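Local coordinates for initiator protein NS1 (Human bocavirus, PDB 4KW3), which probably recognises the viral replication origin and nicks one DNA strand through its N-terminal endonuclease domain, starting rolling-circle replication, at residues A[14-19]-A[185-190]. Numbering follows the deposited sequence.
Sequences PAFTYV and MQILQY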
loop_
_atom_site.group_PDB
_atom_site.type_symbol
_atom_site.label_atom_id
_atom_site.label_comp_id
_atom_site.label_asym_id
_atom_site.label_seq_id
_atom_site.Cartn_x
_atom_site.Cartn_y
_atom_site.Cartn_z
ATOM N N PRO A 14 16.786 13.252 2.239
ATOM C CA PRO A 14 16.443 12.383 3.370
ATOM C C PRO A 14 15.168 11.597 3.050
ATOM O O PRO A 14 14.326 12.084 2.275
ATOM C CB PRO A 14 16.194 13.381 4.503
ATOM C CG PRO A 14 15.659 14.592 3.811
ATOM C CD PRO A 14 16.391 14.655 2.485
ATOM N N ALA A 15 15.055 10.392 3.606
ATOM C CA ALA A 15 13.888 9.531 3.373
ATOM C C ALA A 15 13.102 9.297 4.655
ATOM O O ALA A 15 13.672 9.190 5.743
ATOM C CB ALA A 15 14.308 8.176 2.752
ATOM N N PHE A 16 11.789 9.187 4.516
ATOM C CA PHE A 16 10.923 8.980 5.666
ATOM C C PHE A 16 9.915 7.888 5.361
ATOM O O PHE A 16 9.570 7.648 4.197
ATOM C CB PHE A 16 10.237 10.300 6.050
ATOM C CG PHE A 16 11.208 11.382 6.392
ATOM C CD1 PHE A 16 11.731 12.204 5.394
ATOM C CD2 PHE A 16 11.654 11.548 7.713
ATOM C CE1 PHE A 16 12.668 13.192 5.706
ATOM C CE2 PHE A 16 12.585 12.535 8.033
ATOM C CZ PHE A 16 13.089 13.358 7.027
ATOM N N THR A 17 9.457 7.218 6.406
ATOM C CA THR A 17 8.512 6.120 6.242
ATOM C C THR A 17 7.225 6.397 7.017
ATOM O O THR A 17 7.255 6.751 8.210
ATOM C CB THR A 17 9.154 4.781 6.662
ATOM O OG1 THR A 17 10.325 4.555 5.861
ATOM C CG2 THR A 17 8.163 3.590 6.489
ATOM N N TYR A 18 6.095 6.281 6.323
ATOM C CA TYR A 18 4.788 6.485 6.955
ATOM C C TYR A 18 3.932 5.218 6.911
ATOM O O TYR A 18 4.098 4.356 6.033
ATOM C CB TYR A 18 4.014 7.603 6.256
ATOM C CG TYR A 18 4.669 8.971 6.290
ATOM C CD1 TYR A 18 5.605 9.342 5.332
ATOM C CD2 TYR A 18 4.321 9.902 7.260
ATOM C CE1 TYR A 18 6.179 10.604 5.343
ATOM C CE2 TYR A 18 4.898 11.144 7.291
ATOM C CZ TYR A 18 5.831 11.498 6.331
ATOM O OH TYR A 18 6.415 12.757 6.380
ATOM N N VAL A 19 2.993 5.125 7.847
ATOM C CA VAL A 19 1.973 4.098 7.775
ATOM C C VAL A 19 0.596 4.744 7.724
ATOM O O VAL A 19 0.204 5.490 8.630
ATOM C CB VAL A 19 2.026 3.103 8.953
ATOM C CG1 VAL A 19 0.870 2.090 8.813
ATOM C CG2 VAL A 19 3.338 2.374 8.953
ATOM N N MET A 185 -2.504 8.030 10.302
ATOM C CA MET A 185 -1.359 8.430 9.498
ATOM C C MET A 185 -0.216 8.688 10.474
ATOM O O MET A 185 -0.261 9.638 11.260
ATOM C CB MET A 185 -1.669 9.684 8.659
ATOM C CG MET A 185 -0.629 9.952 7.589
ATOM S SD MET A 185 -0.518 8.506 6.510
ATOM C CE MET A 185 0.714 9.013 5.360
ATOM N N GLN A 186 0.794 7.827 10.453
ATOM C CA GLN A 186 1.885 7.971 11.409
ATOM C C GLN A 186 3.218 7.863 10.715
ATOM O O GLN A 186 3.329 7.178 9.695
ATOM C CB GLN A 186 1.768 6.947 12.538
ATOM C CG GLN A 186 0.496 7.143 13.366
ATOM C CD GLN A 186 0.491 6.334 14.633
ATOM O OE1 GLN A 186 1.413 6.430 15.431
ATOM N NE2 GLN A 186 -0.544 5.528 14.828
ATOM N N ILE A 187 4.211 8.581 11.235
ATOM C CA ILE A 187 5.572 8.443 10.734
ATOM C C ILE A 187 6.309 7.398 11.598
ATOM O O ILE A 187 6.124 7.351 12.807
ATOM C CB ILE A 187 6.299 9.809 10.735
ATOM C CG1 ILE A 187 7.642 9.734 10.007
ATOM C CG2 ILE A 187 6.483 10.373 12.146
ATOM C CD1 ILE A 187 8.132 11.107 9.529
ATOM N N LEU A 188 7.127 6.546 10.985
ATOM C CA LEU A 188 7.946 5.622 11.768
ATOM C C LEU A 188 9.175 6.290 12.360
ATOM O O LEU A 188 10.011 6.834 11.644
ATOM C CB LEU A 188 8.393 4.416 10.954
ATOM C CG LEU A 188 7.263 3.540 10.435
ATOM C CD1 LEU A 188 7.853 2.240 9.920
ATOM C CD2 LEU A 188 6.220 3.325 11.526
ATOM N N GLN A 189 9.331 6.143 13.664
ATOM C CA GLN A 189 10.466 6.705 14.356
ATOM C C GLN A 189 11.260 5.599 15.043
ATOM O O GLN A 189 10.736 4.517 15.282
ATOM C CB GLN A 189 9.964 7.741 15.361
ATOM C CG GLN A 189 9.324 8.941 14.659
ATOM C CD GLN A 189 9.002 10.091 15.598
ATOM O OE1 GLN A 189 9.699 11.107 15.611
ATOM N NE2 GLN A 189 7.938 9.945 16.372
ATOM N N TYR A 190 12.540 5.859 15.298
ATOM C CA TYR A 190 13.385 4.958 16.079
ATOM C C TYR A 190 14.224 5.694 17.122
ATOM O O TYR A 190 14.302 6.918 17.115
ATOM C CB TYR A 190 14.298 4.140 15.179
ATOM C CG TYR A 190 15.403 4.939 14.554
ATOM C CD1 TYR A 190 15.182 5.682 13.406
ATOM C CD2 TYR A 190 16.680 4.947 15.110
ATOM C CE1 TYR A 190 16.203 6.414 12.820
ATOM C CE2 TYR A 190 17.710 5.675 14.532
ATOM C CZ TYR A 190 17.465 6.408 13.386
ATOM O OH TYR A 190 18.478 7.140 12.798
HETATM O O HOH W 1 10.528 7.493 9.054
#
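Strands 15-19 and 185-187 pair antiparallel, their N-to-C directions 151° apart. Y18 and I187 form a non-hydrogen-bonded pair; V19 and Q186 form the hydrogen-bonded pair, V19 N giving to Q186 O at 2.8 Å and Q186 N returning to V19 O at 3.0 Å. L188 N adds a nearly straight bond (173°) to T17 O. Between the same two residues a water accepts from T17 N and donates to L188 O, standing in for the second direct bond.

The two bridge pairs turn their side chains to different faces. On that of Y18 and I187, the Y18 ring leaves its backbone with CG anti to the carbonyl carbon (chi1 -61°) and runs alongside I187. I187, with CG1 anti to its own N and an extended chain, lays CG1 over one ring face, 4.1 Å above the plane and displaced toward the rim. Its CD1 reaches the far end of the ring, 3.9 Å from Y18 CE2, and also meets F16 CD2, so this one methyl touches both aromatic side chains. M185 bends at chi2, which brings CE over to the neighbouring strand, against Y18 CB at 3.7 Å. On the V19 side, L188 points its CB toward segment 14-19 and divides its branches: CD1 meets T17 CG2 at 3.7 Å, CD2 meets V19 CG2.

The pairing joins strands 15-21 and 185-191 in the Rep-type endonuclease sheet; strand 15-21 also pairs with 114-122, where V19 packs against H115 and H117, predicted metal ligands. Helix 134-149 covers Y18 and M185, F137 meeting the Y18 ring edge-to-face; A130 O binds Y18 OH. T17 touches F207 of helix 204-212.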